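Long-range contacts in Low molecular weight phosphotyrosine protein phosphatase 1 (Drosophila melanogaster, PDB 7CUY), which probably hydrolyses phosphotyrosine in proteins and small aryl and acyl phosphates, as a cytoplasmic low molecular weight tyrosine phosphatase: residues V21-T26 against V143-F148; S39-G44 against H68-I73; I56-K61 against G133-Y138. All coordinates share one frame; numbering follows the deposited sequence.

Interaction 1 of 3, residues V21-T26 against V143-F148; sequences VVMVDT and VACAAF
Met23 and Cys145 meet through two side chains in different chi1 positions: CG of Met23 lies anti to its backbone N (chi1 -173°), whereas SG of Cys145 is anti to its own carbonyl carbon (chi1 -75°). The methionine chain bends at chi2 and again at chi3, bringing its thioether against the cysteine. SD of Met23 sits 3.8 Å from SG of Cys145 and equally near the cysteine CB, and CB of Met23 touches the same sulfur from the root of its chain. The terminal methyl goes further, with CE of Met23 3.7 Å from the carbonyl O of Cys145. Val22 adds one branch on the thiol, its CG1 lying 4.1 Å from SG of Cys145. Cys145 is thus touched by Val22 and Met23, with Thr26 one turn on, its OG1 4.0 Å from CB of Cys145. These contacts join helix 15-29 to the long C-terminal helix 132-153, which pack on the same face of the parallel four-stranded sheet, a Rossmann-like arrangement of the low molecular weight phosphatases. The segment axes run 9.2 Å apart at closest and cross at -46°. Met7 of strand 3-9 touches both Met23 and Cys145, so the sulfur pair also borders the sheet. The hydroxyl of Thr26 is satisfied within its own helix: OG1 donates to O of Val22 over 2.8 Å, coming from above the carbonyl plane, and that oxygen also accepts the backbone N-H of Thr26. This bond helps to hold the rotation that sends the methyl across, where CG2 of Thr26 meets CA of Ala146 at 3.9 Å. The Phe148 ring approaches SD of Met23 loosely and packs edge-to-face with Tyr83, Phe85 and Phe113.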
ATOM      1  N   VAL A  21      -5.098   3.751   2.821  1.00 18.85           N
ATOM      2  CA  VAL A  21      -6.134   4.763   3.010  1.00 17.92           C
ATOM      3  C   VAL A  21      -6.507   5.409   1.673  1.00 22.09           C
ATOM      4  O   VAL A  21      -7.692   5.684   1.395  1.00 19.83           O
ATOM      5  CB  VAL A  21      -5.671   5.805   4.044  1.00 22.76           C
ATOM      6  CG1 VAL A  21      -6.592   7.007   4.017  1.00 24.54           C
ATOM      7  CG2 VAL A  21      -5.650   5.203   5.442  1.00 22.11           C
ATOM      8  N   VAL A  22      -5.512   5.663   0.819  1.00 16.36           N
ATOM      9  CA  VAL A  22      -5.806   6.266  -0.474  1.00 17.08           C
ATOM     10  C   VAL A  22      -6.630   5.309  -1.327  1.00 17.65           C
ATOM     11  O   VAL A  22      -7.555   5.730  -2.032  1.00 19.44           O
ATOM     12  CB  VAL A  22      -4.500   6.699  -1.172  1.00 21.90           C
ATOM     13  CG1 VAL A  22      -4.747   7.039  -2.622  1.00 15.28           C
ATOM     14  CG2 VAL A  22      -3.879   7.894  -0.458  1.00 17.51           C
ATOM     15  N   MET A  23      -6.337   4.002  -1.259  1.00 18.29           N
ATOM     16  CA  MET A  23      -7.096   3.056  -2.077  1.00 16.73           C
ATOM     17  C   MET A  23      -8.557   3.021  -1.641  1.00 20.21           C
ATOM     18  O   MET A  23      -9.465   3.019  -2.486  1.00 22.63           O
ATOM     19  CB  MET A  23      -6.467   1.664  -2.009  1.00 18.14           C
ATOM     20  CG  MET A  23      -7.073   0.610  -2.951  1.00 19.33           C
ATOM     21  SD  MET A  23      -6.534   0.767  -4.690  1.00 32.22           S
ATOM     22  CE  MET A  23      -7.943   1.558  -5.371  1.00 20.47           C
ATOM     23  N   VAL A  24      -8.805   3.031  -0.330  1.00 17.72           N
ATOM     24  CA  VAL A  24     -10.179   3.023   0.160  1.00 19.32           C
ATOM     25  C   VAL A  24     -10.899   4.297  -0.270  1.00 18.65           C
ATOM     26  O   VAL A  24     -12.031   4.251  -0.752  1.00 22.24           O
ATOM     27  CB  VAL A  24     -10.208   2.829   1.687  1.00 18.77           C
ATOM     28  CG1 VAL A  24     -11.586   3.133   2.240  1.00 14.90           C
ATOM     29  CG2 VAL A  24      -9.846   1.403   2.008  1.00 20.54           C
ATOM     30  N   ASP A  25     -10.233   5.446  -0.130  1.00 17.24           N
ATOM     31  CA  ASP A  25     -10.793   6.706  -0.602  1.00 17.82           C
ATOM     32  C   ASP A  25     -11.027   6.683  -2.104  1.00 24.36           C
ATOM     33  O   ASP A  25     -12.037   7.203  -2.600  1.00 23.06           O
ATOM     34  CB  ASP A  25      -9.857   7.851  -0.233  1.00 23.43           C
ATOM     35  CG  ASP A  25     -10.418   9.208  -0.612  1.00 31.70           C
ATOM     36  OD1 ASP A  25     -11.628   9.438  -0.363  1.00 29.33           O
ATOM     37  OD2 ASP A  25      -9.647  10.038  -1.154  1.00 28.71           O
ATOM     38  N   THR A  26     -10.109   6.075  -2.846  1.00 22.14           N
ATOM     39  CA  THR A  26     -10.258   6.001  -4.288  1.00 18.73           C
ATOM     40  C   THR A  26     -11.450   5.133  -4.670  1.00 19.88           C
ATOM     41  O   THR A  26     -12.242   5.504  -5.546  1.00 23.95           O
ATOM     42  CB  THR A  26      -8.959   5.469  -4.892  1.00 18.35           C
ATOM     43  OG1 THR A  26      -7.939   6.456  -4.727  1.00 19.12           O
ATOM     44  CG2 THR A  26      -9.123   5.140  -6.354  1.00 21.38           C
ATOM     45  N   VAL A 143      -2.259   8.632  -7.767  1.00 17.65           N
ATOM     46  CA  VAL A 143      -2.232   8.342  -9.193  1.00 17.79           C
ATOM     47  C   VAL A 143      -2.241   6.836  -9.442  1.00 18.23           C
ATOM     48  O   VAL A 143      -2.999   6.337 -10.280  1.00 15.94           O
ATOM     49  CB  VAL A 143      -1.019   9.020  -9.852  1.00 19.88           C
ATOM     50  CG1 VAL A 143      -0.867   8.565 -11.314  1.00 19.79           C
ATOM     51  CG2 VAL A 143      -1.143  10.565  -9.755  1.00 20.02           C
ATOM     52  N   ALA A 144      -1.390   6.092  -8.733  1.00 17.79           N
ATOM     53  CA  ALA A 144      -1.293   4.651  -8.954  1.00 17.04           C
ATOM     54  C   ALA A 144      -2.602   3.942  -8.620  1.00 16.17           C
ATOM     55  O   ALA A 144      -3.064   3.076  -9.370  1.00 18.78           O
ATOM     56  CB  ALA A 144      -0.146   4.069  -8.114  1.00 18.47           C
ATOM     57  N   CYS A 145      -3.205   4.280  -7.479  1.00 17.90           N
ATOM     58  CA  CYS A 145      -4.405   3.572  -7.050  1.00 15.55           C
ATOM     59  C   CYS A 145      -5.544   3.765  -8.040  1.00 20.28           C
ATOM     60  O   CYS A 145      -6.229   2.802  -8.401  1.00 19.21           O
ATOM     61  CB  CYS A 145      -4.835   4.046  -5.658  1.00 16.64           C
ATOM     62  SG  CYS A 145      -3.816   3.416  -4.278  1.00 20.00           S
ATOM     63  N   ALA A 146      -5.775   5.006  -8.469  1.00 17.64           N
ATOM     64  CA  ALA A 146      -6.788   5.265  -9.486  1.00 18.04           C
ATOM     65  C   ALA A 146      -6.566   4.403 -10.723  1.00 17.87           C
ATOM     66  O   ALA A 146      -7.482   3.713 -11.192  1.00 16.05           O
ATOM     67  CB  ALA A 146      -6.765   6.749  -9.851  1.00 22.42           C
ATOM     68  N   ALA A 147      -5.339   4.422 -11.260  1.00 20.83           N
ATOM     69  CA  ALA A 147      -5.055   3.711 -12.503  1.00 16.73           C
ATOM     70  C   ALA A 147      -5.271   2.209 -12.340  1.00 17.53           C
ATOM     71  O   ALA A 147      -5.907   1.572 -13.189  1.00 17.64           O
ATOM     72  CB  ALA A 147      -3.630   4.007 -12.970  1.00 18.38           C
ATOM     73  N   PHE A 148      -4.760   1.626 -11.247  1.00 17.91           N
ATOM     74  CA  PHE A 148      -5.033   0.217 -10.964  1.00 20.45           C
ATOM     75  C   PHE A 148      -6.530  -0.057 -10.878  1.00 19.00           C
ATOM     76  O   PHE A 148      -7.038  -1.020 -11.470  1.00 18.30           O
ATOM     77  CB  PHE A 148      -4.376  -0.211  -9.653  1.00 18.14           C
ATOM     78  CG  PHE A 148      -4.784  -1.592  -9.206  1.00 17.63           C
ATOM     79  CD1 PHE A 148      -5.683  -1.766  -8.177  1.00 20.94           C
ATOM     80  CD2 PHE A 148      -4.274  -2.711  -9.841  1.00 18.43           C
ATOM     81  CE1 PHE A 148      -6.074  -3.041  -7.764  1.00 22.08           C
ATOM     82  CE2 PHE A 148      -4.649  -3.982  -9.445  1.00 21.87           C
ATOM     83  CZ  PHE A 148      -5.559  -4.146  -8.398  1.00 23.67           C
TER

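Interaction 2 of 3, residues S39-G44 against H68-I73; sequences SAAIGG and HIVRQI
His68 opens the loop 68-73 by laying its ring against Ser39, near the C-terminal end of the edge strand 35-41 of the parallel sheet; further on, the loop makes a single beta bridge, Ala41 with Gln72, on that strand. OG of Ser39 lies over one face of the imidazole, toward its rim, 3.2 Å from CE1 of His68; the backbone N of Val70 is over the opposite face. Both polar ends look elsewhere: OG of Ser39 bonds to Glu20 and Asn12, and NE2 of His68 to Asn12, a residue of the phosphate-binding loop of this family, which begins at the probable nucleophile Cys9. Val70 grazes CB of Ala41 with CG1. Arg71 gives its carbonyl O to the N-H of Ala41 (2.9 Å), while its chain, with CG between the backbone N and the carbonyl carbon (chi1 87°) and extended from there to NE, runs so that CB of Ala40 stands over the centre of the guanidinium, 4.0 Å from CZ of Arg71. Salt bridges to Asp38 and Asp77 hold this group. At Gln72 the chain is stretched out beyond CG, with chi2 -179°, and CG lies 3.2 Å from O of Ala41. Its amide lies beside the backbone of Gly44 in the loop that follows the strand and makes the shortest bond: NE2 of Gln72 donates to O of Ile42 over 2.6 Å at 172°, the acceptor almost in the amide plane. Ile73 returns to the backbone, its N-H reaching O of Ala41 over 2.7 Å, nearly straight, while CG2 of Ile73 packs against the same oxygen.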
ATOM      1  N   SER A  39      -3.494  -3.513   4.921  1.00 14.38           N
ATOM      2  CA  SER A  39      -2.058  -3.330   4.712  1.00 20.43           C
ATOM      3  C   SER A  39      -1.283  -4.122   5.762  1.00 20.62           C
ATOM      4  O   SER A  39      -1.824  -4.474   6.809  1.00 20.51           O
ATOM      5  CB  SER A  39      -1.652  -1.844   4.741  1.00 17.29           C
ATOM      6  OG  SER A  39      -1.887  -1.274   6.020  1.00 19.84           O
ATOM      7  N   ALA A  40      -0.016  -4.428   5.471  1.00 15.40           N
ATOM      8  CA  ALA A  40       0.802  -5.129   6.461  1.00 19.65           C
ATOM      9  C   ALA A  40       2.286  -4.929   6.161  1.00 20.03           C
ATOM     10  O   ALA A  40       2.665  -4.361   5.131  1.00 17.69           O
ATOM     11  CB  ALA A  40       0.450  -6.620   6.523  1.00 17.54           C
ATOM     12  N   ALA A  41       3.121  -5.442   7.073  1.00 18.68           N
ATOM     13  CA  ALA A  41       4.560  -5.196   7.106  1.00 21.25           C
ATOM     14  C   ALA A  41       5.338  -6.457   6.757  1.00 22.91           C
ATOM     15  O   ALA A  41       4.949  -7.555   7.168  1.00 19.75           O
ATOM     16  CB  ALA A  41       5.005  -4.726   8.497  1.00 20.63           C
ATOM     17  N   ILE A  42       6.433  -6.289   5.994  1.00 21.29           N
ATOM     18  CA  ILE A  42       7.442  -7.349   5.872  1.00 23.37           C
ATOM     19  C   ILE A  42       8.061  -7.629   7.236  1.00 23.14           C
ATOM     20  O   ILE A  42       8.027  -8.760   7.736  1.00 24.68           O
ATOM     21  CB  ILE A  42       8.541  -6.976   4.849  1.00 21.97           C
ATOM     22  CG1 ILE A  42       8.004  -6.727   3.433  1.00 20.39           C
ATOM     23  CG2 ILE A  42       9.642  -8.071   4.788  1.00 22.89           C
ATOM     24  CD1 ILE A  42       7.469  -7.952   2.736  1.00 20.85           C
ATOM     25  N   GLY A  43       8.646  -6.584   7.861  1.00 20.05           N
ATOM     26  CA  GLY A  43       9.326  -6.744   9.134  1.00 24.00           C
ATOM     27  C   GLY A  43       8.433  -6.468  10.348  1.00 27.62           C
ATOM     28  O   GLY A  43       7.379  -5.827  10.246  1.00 21.82           O
ATOM     29  N   GLY A  44       8.886  -6.937  11.511  1.00 25.55           N
ATOM     30  CA  GLY A  44       8.072  -6.970  12.711  1.00 27.05           C
ATOM     31  C   GLY A  44       8.311  -5.886  13.737  1.00 26.60           C
ATOM     32  O   GLY A  44       7.655  -5.905  14.785  1.00 26.46           O
ATOM     33  N   HIS A  68      -5.120   2.640  11.560  1.00 37.49           N
ATOM     34  CA  HIS A  68      -4.635   1.302  11.304  1.00 34.94           C
ATOM     35  C   HIS A  68      -3.626   0.899  12.380  1.00 32.09           C
ATOM     36  O   HIS A  68      -2.907   1.736  12.937  1.00 33.46           O
ATOM     37  CB  HIS A  68      -4.070   1.267   9.876  1.00 31.68           C
ATOM     38  CG  HIS A  68      -2.913   0.347   9.675  1.00 34.01           C
ATOM     39  ND1 HIS A  68      -3.068  -0.985   9.338  1.00 33.65           N
ATOM     40  CD2 HIS A  68      -1.577   0.575   9.726  1.00 32.46           C
ATOM     41  CE1 HIS A  68      -1.874  -1.539   9.207  1.00 28.20           C
ATOM     42  NE2 HIS A  68      -0.953  -0.614   9.440  1.00 28.82           N
ATOM     43  N   ILE A  69      -3.618  -0.388  12.711  1.00 29.94           N
ATOM     44  CA  ILE A  69      -2.648  -0.969  13.634  1.00 27.28           C
ATOM     45  C   ILE A  69      -1.708  -1.863  12.839  1.00 26.75           C
ATOM     46  O   ILE A  69      -2.165  -2.736  12.091  1.00 25.66           O
ATOM     47  CB  ILE A  69      -3.329  -1.784  14.747  1.00 30.23           C
ATOM     48  CG1 ILE A  69      -4.375  -0.947  15.488  1.00 35.63           C
ATOM     49  CG2 ILE A  69      -2.279  -2.293  15.731  1.00 27.61           C
ATOM     50  CD1 ILE A  69      -4.866  -1.601  16.763  1.00 35.71           C
ATOM     51  N   VAL A  70      -0.400  -1.676  13.035  1.00 23.85           N
ATOM     52  CA  VAL A  70       0.608  -2.420  12.283  1.00 23.95           C
ATOM     53  C   VAL A  70       0.510  -3.909  12.577  1.00 23.91           C
ATOM     54  O   VAL A  70       0.616  -4.345  13.730  1.00 26.41           O
ATOM     55  CB  VAL A  70       2.016  -1.905  12.604  1.00 26.13           C
ATOM     56  CG1 VAL A  70       3.066  -2.790  11.936  1.00 23.61           C
ATOM     57  CG2 VAL A  70       2.169  -0.452  12.172  1.00 24.13           C
ATOM     58  N   ARG A  71       0.354  -4.705  11.527  1.00 21.68           N
ATOM     59  CA  ARG A  71       0.524  -6.142  11.621  1.00 21.06           C
ATOM     60  C   ARG A  71       1.523  -6.588  10.566  1.00 23.91           C
ATOM     61  O   ARG A  71       1.792  -5.881   9.580  1.00 21.06           O
ATOM     62  CB  ARG A  71      -0.809  -6.896  11.448  1.00 21.63           C
ATOM     63  CG  ARG A  71      -1.174  -7.198   9.997  1.00 22.12           C
ATOM     64  CD  ARG A  71      -2.402  -8.091   9.894  1.00 25.15           C
ATOM     65  NE  ARG A  71      -2.959  -8.136   8.540  1.00 26.43           N
ATOM     66  CZ  ARG A  71      -2.576  -8.992   7.592  1.00 27.25           C
ATOM     67  NH1 ARG A  71      -1.624  -9.894   7.831  1.00 23.94           N
ATOM     68  NH2 ARG A  71      -3.146  -8.943   6.391  1.00 23.62           N
ATOM     69  N   GLN A  72       2.077  -7.780  10.780  1.00 22.26           N
ATOM     70  CA  GLN A  72       3.050  -8.342   9.862  1.00 21.84           C
ATOM     71  C   GLN A  72       2.359  -9.273   8.877  1.00 24.06           C
ATOM     72  O   GLN A  72       1.384  -9.955   9.220  1.00 22.80           O
ATOM     73  CB  GLN A  72       4.150  -9.083  10.619  1.00 22.57           C
ATOM     74  CG  GLN A  72       5.441  -9.157   9.861  1.00 22.76           C
ATOM     75  CD  GLN A  72       6.499  -9.904  10.624  1.00 28.38           C
ATOM     76  OE1 GLN A  72       6.251 -10.379  11.736  1.00 23.34           O
ATOM     77  NE2 GLN A  72       7.689 -10.014  10.040  1.00 24.18           N
ATOM     78  N   ILE A  73       2.864  -9.282   7.643  1.00 21.25           N
ATOM     79  CA  ILE A  73       2.333 -10.177   6.630  1.00 21.04           C
ATOM     80  C   ILE A  73       2.480 -11.622   7.107  1.00 26.13           C
ATOM     81  O   ILE A  73       3.415 -11.972   7.845  1.00 24.95           O
ATOM     82  CB  ILE A  73       3.063  -9.935   5.295  1.00 20.84           C
ATOM     83  CG1 ILE A  73       2.429 -10.721   4.142  1.00 20.46           C
ATOM     84  CG2 ILE A  73       4.545 -10.291   5.409  1.00 23.47           C
ATOM     85  CD1 ILE A  73       3.003 -10.337   2.757  1.00 16.50           C
TER

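Interaction 3 of 3, residues I56-K61 against G133-Y138; sequences ISTLQK and GFETAY
Thr58 projects toward helix 132-153 and crosses the Phe134 side chain at about a right angle, OG1 of Thr58 standing 3.4 Å from CB of Phe134. The contact packs helix 53-61 against the start of the long C-terminal helix of the low molecular weight phosphatase fold, their segment axes 9.5 Å apart at closest and crossing at -55°. The two branches of the threonine divide the work. Its hydroxyl faces the root of Phe134 but has its polar partner in the preceding turn, O of Arg54. A chi1 of -66° sets OG1 anti to the carbonyl carbon, which leaves the methyl anti to the backbone N; it reaches into the next turn of the other helix, where CG2 of Thr58 lies 4.0 Å from CB of Tyr138. Thr58 and Tyr138 slide past each other in opposite directions, and the ring beyond is met by the following residue: Leu59 crosses it obliquely, with CD2 of Leu59 4.0 Å from CD1 of Tyr138 and close to CE1 as well. His62 stacks on this tyrosine ring, and Ile18 and Val22 of helix 15-29 touch it too. Phe134 points its CB at Thr58, but its ring leads away to Cys14, Asp52 and Pro125; the side chain of Phe134 is about 7 Å from those of Arg15 and Asp124, both probably catalytic. On the more solvent-exposed flank Lys61 crosses Glu135 at about a right angle. The charges do not touch, NZ of Lys61 being 5.3 Å from OE1 of Glu135, although the ammonium may still attract the carboxylate. That carboxylate oxygen is instead hydrogen-bonded to NE2 of His62. What Lys61 brings to Glu135 is the aliphatic part of its chain: CD of Lys61 rests 3.8 Å from OE1 of Glu135.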
ATOM      1  N   ILE A  56       0.186   9.988   9.379  1.00 22.22           N
ATOM      2  CA  ILE A  56      -1.129  10.422   9.853  1.00 30.50           C
ATOM      3  C   ILE A  56      -1.370  11.882   9.484  1.00 27.73           C
ATOM      4  O   ILE A  56      -2.414  12.239   8.922  1.00 25.89           O
ATOM      5  CB  ILE A  56      -1.253  10.175  11.367  1.00 26.25           C
ATOM      6  CG1 ILE A  56      -1.256   8.673  11.632  1.00 24.11           C
ATOM      7  CG2 ILE A  56      -2.501  10.829  11.910  1.00 32.72           C
ATOM      8  CD1 ILE A  56      -0.989   8.295  13.071  1.00 32.13           C
ATOM      9  N   SER A  57      -0.386  12.740   9.740  1.00 28.69           N
ATOM     10  CA  SER A  57      -0.589  14.155   9.473  1.00 28.42           C
ATOM     11  C   SER A  57      -0.729  14.423   7.986  1.00 29.53           C
ATOM     12  O   SER A  57      -1.513  15.294   7.580  1.00 28.59           O
ATOM     13  CB  SER A  57       0.551  14.967  10.074  1.00 34.92           C
ATOM     14  OG  SER A  57       0.548  14.792  11.486  1.00 44.36           O
ATOM     15  N   THR A  58       0.014  13.684   7.148  1.00 29.26           N
ATOM     16  CA  THR A  58      -0.124  13.867   5.705  1.00 24.87           C
ATOM     17  C   THR A  58      -1.537  13.537   5.243  1.00 24.82           C
ATOM     18  O   THR A  58      -2.109  14.255   4.415  1.00 28.22           O
ATOM     19  CB  THR A  58       0.885  13.000   4.950  1.00 25.76           C
ATOM     20  OG1 THR A  58       2.209  13.456   5.232  1.00 27.18           O
ATOM     21  CG2 THR A  58       0.632  13.086   3.467  1.00 23.01           C
ATOM     22  N   LEU A  59      -2.112  12.443   5.750  1.00 23.28           N
ATOM     23  CA  LEU A  59      -3.469  12.089   5.344  1.00 29.78           C
ATOM     24  C   LEU A  59      -4.475  13.147   5.811  1.00 32.01           C
ATOM     25  O   LEU A  59      -5.329  13.581   5.029  1.00 27.13           O
ATOM     26  CB  LEU A  59      -3.831  10.697   5.877  1.00 24.28           C
ATOM     27  CG  LEU A  59      -3.053   9.563   5.199  1.00 31.04           C
ATOM     28  CD1 LEU A  59      -3.192   8.205   5.937  1.00 21.52           C
ATOM     29  CD2 LEU A  59      -3.461   9.443   3.721  1.00 24.89           C
ATOM     30  N   GLN A  60      -4.362  13.585   7.078  1.00 30.02           N
ATOM     31  CA  GLN A  60      -5.164  14.693   7.601  1.00 32.13           C
ATOM     32  C   GLN A  60      -5.119  15.912   6.692  1.00 32.84           C
ATOM     33  O   GLN A  60      -6.156  16.501   6.375  1.00 36.16           O
ATOM     34  CB  GLN A  60      -4.671  15.088   8.989  1.00 32.70           C
ATOM     35  CG  GLN A  60      -4.928  14.087  10.079  1.00 39.88           C
ATOM     36  CD  GLN A  60      -4.947  14.745  11.441  1.00 49.02           C
ATOM     37  OE1 GLN A  60      -4.010  15.459  11.804  1.00 46.59           O
ATOM     38  NE2 GLN A  60      -6.018  14.514  12.205  1.00 49.81           N
ATOM     39  N   LYS A  61      -3.914  16.317   6.278  1.00 31.15           N
ATOM     40  CA  LYS A  61      -3.768  17.428   5.343  1.00 29.93           C
ATOM     41  C   LYS A  61      -4.708  17.282   4.158  1.00 37.33           C
ATOM     42  O   LYS A  61      -5.187  18.284   3.610  1.00 38.47           O
ATOM     43  CB  LYS A  61      -2.318  17.510   4.866  1.00 32.83           C
ATOM     44  CG  LYS A  61      -2.040  18.532   3.781  1.00 39.33           C
ATOM     45  CD  LYS A  61      -0.731  18.203   3.045  1.00 43.52           C
ATOM     46  CE  LYS A  61      -0.184  19.394   2.242  1.00 46.64           C
ATOM     47  NZ  LYS A  61       0.336  20.497   3.108  1.00 50.70           N
ATOM     48  N   GLY A 133       8.705  13.508   2.145  1.00 25.86           N
ATOM     49  CA  GLY A 133       8.657  12.211   1.492  1.00 26.88           C
ATOM     50  C   GLY A 133       7.335  11.489   1.653  1.00 22.00           C
ATOM     51  O   GLY A 133       7.005  10.624   0.834  1.00 20.77           O
ATOM     52  N   PHE A 134       6.582  11.810   2.703  1.00 22.68           N
ATOM     53  CA  PHE A 134       5.264  11.220   2.876  1.00 22.41           C
ATOM     54  C   PHE A 134       4.278  11.832   1.895  1.00 24.32           C
ATOM     55  O   PHE A 134       3.428  11.134   1.325  1.00 20.18           O
ATOM     56  CB  PHE A 134       4.792  11.421   4.317  1.00 20.75           C
ATOM     57  CG  PHE A 134       5.601  10.654   5.341  1.00 21.15           C
ATOM     58  CD1 PHE A 134       6.896  11.040   5.656  1.00 24.30           C
ATOM     59  CD2 PHE A 134       5.050   9.570   6.014  1.00 23.04           C
ATOM     60  CE1 PHE A 134       7.643  10.338   6.606  1.00 25.02           C
ATOM     61  CE2 PHE A 134       5.783   8.860   6.964  1.00 19.90           C
ATOM     62  CZ  PHE A 134       7.071   9.249   7.269  1.00 25.44           C
ATOM     63  N   GLU A 135       4.386  13.145   1.691  1.00 24.38           N
ATOM     64  CA  GLU A 135       3.534  13.819   0.725  1.00 25.35           C
ATOM     65  C   GLU A 135       3.770  13.281  -0.679  1.00 23.49           C
ATOM     66  O   GLU A 135       2.814  13.099  -1.443  1.00 24.27           O
ATOM     67  CB  GLU A 135       3.772  15.328   0.800  1.00 29.49           C
ATOM     68  CG  GLU A 135       3.258  16.129  -0.392  1.00 34.78           C
ATOM     69  CD  GLU A 135       1.734  16.231  -0.430  1.00 39.09           C
ATOM     70  OE1 GLU A 135       1.080  15.901   0.598  1.00 33.39           O
ATOM     71  OE2 GLU A 135       1.201  16.643  -1.491  1.00 42.03           O
ATOM     72  N   THR A 136       5.026  12.984  -1.046  1.00 21.81           N
ATOM     73  CA  THR A 136       5.223  12.516  -2.417  1.00 21.40           C
ATOM     74  C   THR A 136       4.718  11.085  -2.574  1.00 21.69           C
ATOM     75  O   THR A 136       4.112  10.749  -3.599  1.00 21.60           O
ATOM     76  CB  THR A 136       6.687  12.660  -2.880  1.00 25.31           C
ATOM     77  OG1 THR A 136       7.370  11.400  -2.850  1.00 37.10           O
ATOM     78  CG2 THR A 136       7.426  13.641  -2.038  1.00 21.99           C
ATOM     79  N   ALA A 137       4.912  10.245  -1.552  1.00 20.77           N
ATOM     80  CA  ALA A 137       4.275   8.932  -1.536  1.00 20.69           C
ATOM     81  C   ALA A 137       2.758   9.051  -1.687  1.00 19.46           C
ATOM     82  O   ALA A 137       2.127   8.287  -2.432  1.00 18.94           O
ATOM     83  CB  ALA A 137       4.628   8.200  -0.241  1.00 17.82           C
ATOM     84  N   TYR A 138       2.148   9.989  -0.964  1.00 22.06           N
ATOM     85  CA  TYR A 138       0.712  10.197  -1.097  1.00 20.59           C
ATOM     86  C   TYR A 138       0.343  10.553  -2.539  1.00 21.97           C
ATOM     87  O   TYR A 138      -0.555   9.942  -3.133  1.00 22.25           O
ATOM     88  CB  TYR A 138       0.242  11.279  -0.116  1.00 20.18           C
ATOM     89  CG  TYR A 138      -1.202  11.672  -0.338  1.00 23.75           C
ATOM     90  CD1 TYR A 138      -2.218  11.005   0.311  1.00 25.33           C
ATOM     91  CD2 TYR A 138      -1.543  12.701  -1.219  1.00 24.05           C
ATOM     92  CE1 TYR A 138      -3.538  11.334   0.104  1.00 28.70           C
ATOM     93  CE2 TYR A 138      -2.864  13.039  -1.437  1.00 28.96           C
ATOM     94  CZ  TYR A 138      -3.860  12.352  -0.771  1.00 28.42           C
ATOM     95  OH  TYR A 138      -5.189  12.675  -0.971  1.00 41.07           O
TER

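In the fold
Helix 132-153 serves two contacts: its first turns receive helix 53-61 in interaction 3, and its middle receives helix 15-29 in interaction 1. Their centres are 14 Å apart and they touch, CE1 of Tyr138 lying 3.5 Å from CG2 of Val22, so the three helices pack against one another. Interaction 2 lies across the chain's centre from interaction 1, at the edge strand 35-41; its centre is about 19 Å from those of the other two, without touching either. Along the chain, interactions 2 and 3 are both nested inside the loop closed by interaction 1, and they cross each other. The C-terminal helix thus brings two helices from the first half of the chain together, while interaction 2 fastens a loop near the probable nucleophile Cys9.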